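Local coordinates for protein ferredoxin (Trichomonas vaginalis, PDB 1L5P) that carries electrons through a single [2Fe-2S] cluster, linking pyruvate:ferredoxin oxidoreductase to hydrogenase in the hydrogenosome, at residues 1-6 / 87-92; 20-25 / 75-80; 48-53 / 71-76. One frame throughout, in Å; residues are numbered along the deposited sequence.

Interaction 1. Residues 1-6 / 87-92; sequences GTITAV and DGAVFE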
loop_
_atom_site.group_PDB
_atom_site.type_symbol
_atom_site.label_atom_id
_atom_site.label_comp_id
_atom_site.label_asym_id
_atom_site.label_seq_id
_atom_site.Cartn_x
_atom_site.Cartn_y
_atom_site.Cartn_z
ATOM N N GLY A 1 -13.597 -5.564 2.342
ATOM C CA GLY A 1 -12.752 -6.501 3.147
ATOM C C GLY A 1 -11.868 -5.742 4.108
ATOM O O GLY A 1 -12.156 -4.589 4.421
ATOM N N THR A 2 -10.814 -6.385 4.600
ATOM C CA THR A 2 -9.890 -5.715 5.502
ATOM C C THR A 2 -8.459 -6.191 5.326
ATOM O O THR A 2 -8.197 -7.331 4.933
ATOM C CB THR A 2 -10.259 -5.887 6.999
ATOM O OG1 THR A 2 -9.791 -7.156 7.453
ATOM C CG2 THR A 2 -11.763 -5.777 7.216
ATOM N N ILE A 3 -7.532 -5.291 5.625
ATOM C CA ILE A 3 -6.117 -5.582 5.524
ATOM C C ILE A 3 -5.480 -5.159 6.836
ATOM O O ILE A 3 -6.049 -4.375 7.604
ATOM C CB ILE A 3 -5.453 -4.819 4.328
ATOM C CG1 ILE A 3 -5.529 -3.305 4.536
ATOM C CG2 ILE A 3 -6.177 -5.160 3.025
ATOM C CD1 ILE A 3 -4.198 -2.671 4.792
ATOM N N THR A 4 -4.296 -5.691 7.086
ATOM C CA THR A 4 -3.562 -5.406 8.299
ATOM C C THR A 4 -2.373 -4.507 7.987
ATOM O O THR A 4 -1.551 -4.852 7.140
ATOM C CB THR A 4 -3.060 -6.734 8.908
ATOM O OG1 THR A 4 -4.186 -7.530 9.297
ATOM C CG2 THR A 4 -2.164 -6.486 10.104
ATOM N N ALA A 5 -2.297 -3.355 8.651
ATOM C CA ALA A 5 -1.184 -2.428 8.472
ATOM C C ALA A 5 -0.329 -2.595 9.717
ATOM O O ALA A 5 -0.866 -2.720 10.811
ATOM C CB ALA A 5 -1.695 -0.989 8.367
ATOM N N VAL A 6 0.990 -2.606 9.558
ATOM C CA VAL A 6 1.891 -2.779 10.688
ATOM C C VAL A 6 2.882 -1.638 10.776
ATOM O O VAL A 6 3.818 -1.568 9.993
ATOM C CB VAL A 6 2.692 -4.072 10.561
ATOM C CG1 VAL A 6 3.601 -4.238 11.758
ATOM C CG2 VAL A 6 1.746 -5.247 10.421
ATOM N N ASP A 87 -8.391 -9.275 0.664
ATOM C CA ASP A 87 -8.849 -9.420 2.043
ATOM C C ASP A 87 -7.910 -10.301 2.872
ATOM O O ASP A 87 -7.733 -11.485 2.592
ATOM C CB ASP A 87 -10.270 -9.998 2.071
ATOM C CG ASP A 87 -10.901 -9.936 3.451
ATOM O OD1 ASP A 87 -12.034 -10.437 3.605
ATOM O OD2 ASP A 87 -10.268 -9.390 4.382
ATOM N N GLY A 88 -7.312 -9.717 3.901
ATOM C CA GLY A 88 -6.409 -10.484 4.736
ATOM C C GLY A 88 -4.955 -10.177 4.460
ATOM O O GLY A 88 -4.071 -10.674 5.157
ATOM N N ALA A 89 -4.696 -9.360 3.445
ATOM C CA ALA A 89 -3.322 -9.001 3.106
ATOM C C ALA A 89 -2.716 -8.181 4.233
ATOM O O ALA A 89 -3.419 -7.417 4.902
ATOM C CB ALA A 89 -3.294 -8.209 1.820
ATOM N N VAL A 90 -1.416 -8.342 4.441
ATOM C CA VAL A 90 -0.726 -7.612 5.483
ATOM C C VAL A 90 0.383 -6.742 4.912
ATOM O O VAL A 90 1.184 -7.208 4.107
ATOM C CB VAL A 90 -0.118 -8.579 6.482
ATOM C CG1 VAL A 90 0.588 -7.806 7.594
ATOM C CG2 VAL A 90 -1.216 -9.473 7.041
ATOM N N PHE A 91 0.430 -5.478 5.327
ATOM C CA PHE A 91 1.459 -4.560 4.850
ATOM C C PHE A 91 2.184 -3.924 6.026
ATOM O O PHE A 91 1.581 -3.620 7.041
ATOM C CB PHE A 91 0.842 -3.466 3.968
ATOM C CG PHE A 91 0.053 -3.994 2.807
ATOM C CD1 PHE A 91 -1.305 -4.254 2.936
ATOM C CD2 PHE A 91 0.665 -4.217 1.575
ATOM C CE1 PHE A 91 -2.053 -4.729 1.842
ATOM C CE2 PHE A 91 -0.067 -4.691 0.483
ATOM C CZ PHE A 91 -1.428 -4.946 0.613
ATOM N N GLU A 92 3.485 -3.726 5.874
ATOM C CA GLU A 92 4.310 -3.133 6.908
ATOM C C GLU A 92 4.740 -1.727 6.461
ATOM O O GLU A 92 5.232 -1.539 5.345
ATOM C CB GLU A 92 5.498 -4.056 7.140
ATOM C CG GLU A 92 6.627 -3.493 7.935
ATOM C CD GLU A 92 7.767 -4.486 8.033
ATOM O OE1 GLU A 92 8.949 -4.083 7.908
ATOM O OE2 GLU A 92 7.473 -5.684 8.229
#
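The Phe91 ring meets Ile3 obliquely: Ile3 CD1 lies 3.8 Å from Phe91 CD1, and the two side chains cross at about a right angle. Leu22 of helix 22-27 and the His51 ring also pack on Phe91. The other flat group, the Asp87 carboxylate, is met from above its plane. There Thr2 N donates to Asp87 OD2 over 3.1 Å. The backbone of the contact is two neighbouring parallel strands, 2-6 and 90-92. Their ladder starts at Thr2 O, which accepts from Gly88 N at 2.7 Å. Thr4 is gripped twice, its N giving to Ala89 O and its O taking Phe91 N. The latter bond is nearly straight, 170° at the hydrogen. Val6 N closes the ladder on Phe91 O. Ala5 and Phe91 lie on the buried face, which helix 22-27 covers with Leu22 and Leu26. Thr4, Val6, Val90 and Glu92 take the other face. There Thr4 CB sits 3.8 Å from Val90 CG2, the two side chains alongside. Glu92 OE1 forms a salt bridge with Lys50. At phi 104° a CB on Gly88 would crowd Asp87 O. Main-chain bonds thus join the two chain ends, with an apolar inner face and a mixed outer one.

Interaction 2. Residues 20-25 / 75-80; sequences QTLFTV and RLACAI. With FES (Fe2/s2 (inorganic) cluster), chain D.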
loop_
_atom_site.group_PDB
_atom_site.type_symbol
_atom_site.label_atom_id
_atom_site.label_comp_id
_atom_site.label_asym_id
_atom_site.label_seq_id
_atom_site.Cartn_x
_atom_site.Cartn_y
_atom_site.Cartn_z
ATOM N N GLN A 20 -10.686 0.761 -3.715
ATOM C CA GLN A 20 -9.998 1.779 -2.938
ATOM C C GLN A 20 -8.523 1.411 -3.007
ATOM O O GLN A 20 -8.187 0.233 -3.040
ATOM C CB GLN A 20 -10.458 1.732 -1.477
ATOM C CG GLN A 20 -11.489 2.772 -1.092
ATOM C CD GLN A 20 -11.481 3.075 0.395
ATOM O OE1 GLN A 20 -11.491 2.165 1.227
ATOM N NE2 GLN A 20 -11.466 4.361 0.737
ATOM N N THR A 21 -7.637 2.398 -3.042
ATOM C CA THR A 21 -6.221 2.074 -3.079
ATOM C C THR A 21 -5.718 1.981 -1.655
ATOM O O THR A 21 -6.285 2.588 -0.750
ATOM C CB THR A 21 -5.389 3.138 -3.798
ATOM O OG1 THR A 21 -5.368 4.334 -3.013
ATOM C CG2 THR A 21 -5.965 3.427 -5.167
ATOM N N LEU A 22 -4.653 1.217 -1.468
ATOM C CA LEU A 22 -4.059 1.052 -0.164
ATOM C C LEU A 22 -3.666 2.422 0.371
ATOM O O LEU A 22 -3.726 2.674 1.582
ATOM C CB LEU A 22 -2.824 0.171 -0.272
ATOM C CG LEU A 22 -2.193 -0.175 1.069
ATOM C CD1 LEU A 22 -3.164 -1.021 1.881
ATOM C CD2 LEU A 22 -0.895 -0.901 0.833
ATOM N N PHE A 23 -3.257 3.296 -0.547
ATOM C CA PHE A 23 -2.835 4.660 -0.225
ATOM C C PHE A 23 -3.983 5.405 0.431
ATOM O O PHE A 23 -3.821 6.027 1.477
ATOM C CB PHE A 23 -2.412 5.401 -1.507
ATOM C CG PHE A 23 -2.015 6.837 -1.284
ATOM C CD1 PHE A 23 -0.750 7.160 -0.793
ATOM C CD2 PHE A 23 -2.901 7.868 -1.580
ATOM C CE1 PHE A 23 -0.375 8.503 -0.604
ATOM C CE2 PHE A 23 -2.538 9.207 -1.395
ATOM C CZ PHE A 23 -1.271 9.524 -0.906
ATOM N N THR A 24 -5.146 5.345 -0.204
ATOM C CA THR A 24 -6.324 6.004 0.319
ATOM C C THR A 24 -6.618 5.478 1.709
ATOM O O THR A 24 -6.772 6.242 2.651
ATOM C CB THR A 24 -7.526 5.729 -0.565
ATOM O OG1 THR A 24 -7.248 6.204 -1.884
ATOM C CG2 THR A 24 -8.762 6.433 -0.018
ATOM N N VAL A 25 -6.693 4.158 1.816
ATOM C CA VAL A 25 -6.964 3.487 3.072
ATOM C C VAL A 25 -5.937 3.855 4.142
ATOM O O VAL A 25 -6.298 4.219 5.260
ATOM C CB VAL A 25 -6.961 1.962 2.851
ATOM C CG1 VAL A 25 -6.916 1.226 4.183
ATOM C CG2 VAL A 25 -8.187 1.570 2.038
ATOM N N ARG A 75 6.361 -1.864 -2.248
ATOM C CA ARG A 75 5.312 -1.610 -3.216
ATOM C C ARG A 75 4.824 -0.172 -3.004
ATOM O O ARG A 75 5.056 0.418 -1.948
ATOM C CB ARG A 75 4.146 -2.581 -3.012
ATOM C CG ARG A 75 4.474 -4.042 -3.260
ATOM C CD ARG A 75 4.627 -4.347 -4.750
ATOM N NE ARG A 75 3.528 -3.807 -5.535
ATOM C CZ ARG A 75 2.467 -4.507 -5.912
ATOM N NH1 ARG A 75 2.364 -5.785 -5.577
ATOM N NH2 ARG A 75 1.503 -3.930 -6.624
ATOM N N LEU A 76 4.168 0.391 -4.015
ATOM C CA LEU A 76 3.616 1.736 -3.922
ATOM C C LEU A 76 2.178 1.540 -3.468
ATOM O O LEU A 76 1.388 0.914 -4.166
ATOM C CB LEU A 76 3.607 2.422 -5.290
ATOM C CG LEU A 76 4.919 2.903 -5.913
ATOM C CD1 LEU A 76 4.581 3.714 -7.154
ATOM C CD2 LEU A 76 5.722 3.737 -4.924
ATOM N N ALA A 77 1.834 2.069 -2.303
ATOM C CA ALA A 77 0.486 1.919 -1.783
ATOM C C ALA A 77 -0.577 2.387 -2.766
ATOM O O ALA A 77 -1.628 1.765 -2.875
ATOM C CB ALA A 77 0.357 2.671 -0.470
ATOM N N CYS A 78 -0.323 3.472 -3.493
ATOM C CA CYS A 78 -1.329 3.961 -4.433
ATOM C C CYS A 78 -1.422 3.143 -5.731
ATOM O O CYS A 78 -2.353 3.324 -6.527
ATOM C CB CYS A 78 -1.099 5.440 -4.758
ATOM S SG CYS A 78 0.443 5.796 -5.601
ATOM N N ALA A 79 -0.472 2.233 -5.937
ATOM C CA ALA A 79 -0.465 1.383 -7.121
ATOM C C ALA A 79 -1.314 0.136 -6.874
ATOM O O ALA A 79 -1.617 -0.619 -7.798
ATOM C CB ALA A 79 0.954 0.980 -7.451
ATOM N N ILE A 80 -1.696 -0.074 -5.616
ATOM C CA ILE A 80 -2.489 -1.232 -5.232
ATOM C C ILE A 80 -3.956 -0.883 -5.049
ATOM O O ILE A 80 -4.322 -0.158 -4.127
ATOM C CB ILE A 80 -1.946 -1.832 -3.934
ATOM C CG1 ILE A 80 -0.520 -2.324 -4.165
ATOM C CG2 ILE A 80 -2.829 -2.971 -3.471
ATOM C CD1 ILE A 80 0.244 -2.590 -2.916
HETATM FE FE1 FES D . 2.914 9.425 -5.276
HETATM FE FE2 FES D . 2.025 6.950 -4.568
HETATM S S1 FES D . 3.637 7.437 -6.039
HETATM S S2 FES D . 1.288 8.939 -3.787
#
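The backbone turns from strand 20-21 into helix 22-27 just where the 3-10 segment 77-79 passes, and Phe23 CA and Cys78 CA come within 4.5 Å. Leu22 N donates to Ile80 O at 3.0 Å, nearly along the C=O axis. Phe23 N reaches Ala77 O in a weaker, bent bond of 3.2 Å. The first turn of the helix is thus tied to two carbonyls either side of Cys78, those of Ala77 and Ile80. Thr21 is the N-cap residue, and its OG1 shares a hydrogen bond of 2.9 Å with Thr24 OG1. The methyl of Thr21 turns to Cys78 O.

Leu22 has CG anti to the backbone N (chi1 -175°). This sets CD2 beside Ala77 CB, while CB lies against Ala77 O. Leu22 also touches Cys49 and Phe91, so it packs between the helix and the sheet. Phe23 CB presses on Cys78, 3.5 Å from Cys78 CB. With CG anti to its backbone N, its ring leads on past Cys78 to the cluster. One ring face covers the sulfide S2, with Phe23 CE1 3.6 Å from FES S2. Ala34, Thr37 and Cys47 also touch this ring.

Cys78 SG is tucked between the backbone N and C (chi1 64°). Cys78 SG binds FES FE2 at 2.2 Å. Cys47 is another cluster ligand nearby, and Cys38 and Cys44 complete the set. The methyl Leu76 CD1 lies 4.0 Å from FES S1. The bonds to Ala77 O and Ile80 O, one weak, flank Cys78 and are consistent with a fixed position for this ligand. The aromatic face and leucine methyl give the sulfides an apolar surround, which would be expected to influence the redox potential.

Interaction 3. Residues 48-53 / 71-76; sequences ICKHVS and PANARL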
loop_
_atom_site.group_PDB
_atom_site.type_symbol
_atom_site.label_atom_id
_atom_site.label_comp_id
_atom_site.label_asym_id
_atom_site.label_seq_id
_atom_site.Cartn_x
_atom_site.Cartn_y
_atom_site.Cartn_z
ATOM N N ILE A 48 5.629 4.400 -0.210
ATOM C CA ILE A 48 6.228 3.086 -0.048
ATOM C C ILE A 48 5.771 2.318 1.186
ATOM O O ILE A 48 5.685 2.867 2.277
ATOM C CB ILE A 48 7.751 3.195 0.016
ATOM C CG1 ILE A 48 8.293 3.561 -1.365
ATOM C CG2 ILE A 48 8.343 1.880 0.503
ATOM C CD1 ILE A 48 7.983 2.518 -2.418
ATOM N N CYS A 49 5.487 1.037 0.999
ATOM C CA CYS A 49 5.086 0.162 2.086
ATOM C C CYS A 49 5.627 -1.211 1.739
ATOM O O CYS A 49 6.199 -1.392 0.665
ATOM C CB CYS A 49 3.579 0.116 2.200
ATOM S SG CYS A 49 2.788 -0.599 0.798
ATOM N N LYS A 50 5.471 -2.183 2.631
ATOM C CA LYS A 50 5.985 -3.518 2.340
ATOM C C LYS A 50 4.893 -4.565 2.400
ATOM O O LYS A 50 4.195 -4.679 3.400
ATOM C CB LYS A 50 7.105 -3.889 3.313
ATOM C CG LYS A 50 8.492 -3.549 2.817
ATOM C CD LYS A 50 9.107 -2.424 3.622
ATOM C CE LYS A 50 9.501 -2.905 5.011
ATOM N NZ LYS A 50 9.590 -1.799 6.008
ATOM N N HIS A 51 4.737 -5.319 1.317
ATOM C CA HIS A 51 3.743 -6.377 1.265
ATOM C C HIS A 51 4.365 -7.616 1.911
ATOM O O HIS A 51 5.299 -8.207 1.364
ATOM C CB HIS A 51 3.358 -6.673 -0.186
ATOM C CG HIS A 51 2.478 -7.877 -0.349
ATOM N ND1 HIS A 51 2.444 -8.619 -1.511
ATOM C CD2 HIS A 51 1.594 -8.457 0.494
ATOM C CE1 HIS A 51 1.575 -9.603 -1.375
ATOM N NE2 HIS A 51 1.044 -9.527 -0.165
ATOM N N VAL A 52 3.858 -7.999 3.083
ATOM C CA VAL A 52 4.389 -9.159 3.797
ATOM C C VAL A 52 3.518 -10.409 3.793
ATOM O O VAL A 52 4.022 -11.501 4.047
ATOM C CB VAL A 52 4.719 -8.835 5.265
ATOM C CG1 VAL A 52 5.856 -7.820 5.317
ATOM C CG2 VAL A 52 3.475 -8.335 5.993
ATOM N N SER A 53 2.227 -10.269 3.514
ATOM C CA SER A 53 1.360 -11.437 3.475
ATOM C C SER A 53 0.145 -11.181 2.627
ATOM O O SER A 53 -0.238 -10.033 2.406
ATOM C CB SER A 53 0.893 -11.832 4.877
ATOM O OG SER A 53 1.921 -11.694 5.839
ATOM N N PRO A 71 13.533 -2.155 -1.019
ATOM C CA PRO A 71 13.599 -3.566 -0.626
ATOM C C PRO A 71 12.728 -4.450 -1.518
ATOM O O PRO A 71 11.708 -4.005 -2.063
ATOM C CB PRO A 71 13.144 -3.566 0.841
ATOM C CG PRO A 71 13.349 -2.158 1.301
ATOM C CD PRO A 71 13.061 -1.311 0.095
ATOM N N ALA A 72 13.147 -5.703 -1.647
ATOM C CA ALA A 72 12.474 -6.690 -2.476
ATOM C C ALA A 72 10.957 -6.736 -2.370
ATOM O O ALA A 72 10.267 -7.023 -3.347
ATOM C CB ALA A 72 13.039 -8.054 -2.168
ATOM N N ASN A 73 10.434 -6.453 -1.183
ATOM C CA ASN A 73 8.993 -6.517 -0.961
ATOM C C ASN A 73 8.300 -5.165 -0.909
ATOM O O ASN A 73 7.164 -5.059 -0.450
ATOM C CB ASN A 73 8.705 -7.296 0.324
ATOM C CG ASN A 73 9.622 -6.898 1.478
ATOM O OD1 ASN A 73 10.635 -6.202 1.298
ATOM N ND2 ASN A 73 9.270 -7.350 2.679
ATOM N N ALA A 74 8.982 -4.138 -1.395
ATOM C CA ALA A 74 8.426 -2.796 -1.409
ATOM C C ALA A 74 7.388 -2.660 -2.506
ATOM O O ALA A 74 7.513 -3.265 -3.560
ATOM C CB ALA A 74 9.537 -1.778 -1.630
ATOM N N ARG A 75 6.361 -1.864 -2.248
ATOM C CA ARG A 75 5.312 -1.610 -3.216
ATOM C C ARG A 75 4.824 -0.172 -3.004
ATOM O O ARG A 75 5.056 0.418 -1.948
ATOM C CB ARG A 75 4.146 -2.581 -3.012
ATOM C CG ARG A 75 4.474 -4.042 -3.260
ATOM C CD ARG A 75 4.627 -4.347 -4.750
ATOM N NE ARG A 75 3.528 -3.807 -5.535
ATOM C CZ ARG A 75 2.467 -4.507 -5.912
ATOM N NH1 ARG A 75 2.364 -5.785 -5.577
ATOM N NH2 ARG A 75 1.503 -3.930 -6.624
ATOM N N LEU A 76 4.168 0.391 -4.015
ATOM C CA LEU A 76 3.616 1.736 -3.922
ATOM C C LEU A 76 2.178 1.540 -3.468
ATOM O O LEU A 76 1.388 0.914 -4.166
ATOM C CB LEU A 76 3.607 2.422 -5.290
ATOM C CG LEU A 76 4.919 2.903 -5.913
ATOM C CD1 LEU A 76 4.581 3.714 -7.154
ATOM C CD2 LEU A 76 5.722 3.737 -4.924
HETATM O O HOH W 1 3.526 -7.769 -3.884
#
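Packing is tightest at the Leu76 end. Ile48 CD1 meets Leu76 CD2 at 3.6 Å, the two side chains crossing obliquely. In Ile48, chi1 of -71° and chi2 of -62° together bring CD1 to Leu76 and Arg75 O. Ile48 CG2 lies more loosely on Ala74 CB, and Leu67 of helix 61-67 touches both residues. On the other face, buried Cys49 turns SG to 3.7 Å from Arg75 O.

Between these faces runs an antiparallel pair of strands, 48-53 and 74-76. Cys49 and Arg75 form the hydrogen-bonded pair: Cys49 N gives to Arg75 O, and Arg75 N returns to Cys49 O, each at 3.0 Å. His51 N then donates to Asn73 O. Strand 74-76 is an edge of the five-stranded mixed sheet in the beta-grasp fold of [2Fe-2S] ferredoxins, with helix 22-27 packed on the sheet. A type I turn, Pro71 to Ala74, leads into it. On its far side strand 48-53 neighbours 90-92, where Val52 and Ser53 both face Val90 in a classic beta bulge.

The far end is looser and more polar. Asn73 OD1 lies 3.7 Å from Lys50 CG, while the bent Lys50 chain carries NZ off to a salt bridge with Glu92. His51 CB only grazes Arg75 CG. A water bridges the polar tips instead, in the plane of both groups: it is 2.7 Å from His51 ND1 and accepts from Arg75 NH1. Arg75 NE pairs with Glu63 in a salt bridge, so the guanidinium is tied to helix 61-67. His51 NE2 makes a weak bond to Ser53 O.

Interaction 2 is the buried contact. Interactions 1 and 3 are partly buried and run out to the surface. Interactions 1 and 3 are ladders of the same mixed sheet, one parallel and one antiparallel. They meet where strand 90-92 lies beside strand 48-53, with Val90 facing the bulge at Val52. Interaction 2 instead joins the start of helix 22-27 to the segment that carries Cys78 and has few backbone bonds. It shares Arg75 and Leu76 with interaction 3. Leu22 packs on Ile3 and Phe91 of interaction 1 and on Cys49 of interaction 3, so the helix sits against the sheet. Metal ligation is found in interaction 2, water bridging in interaction 3.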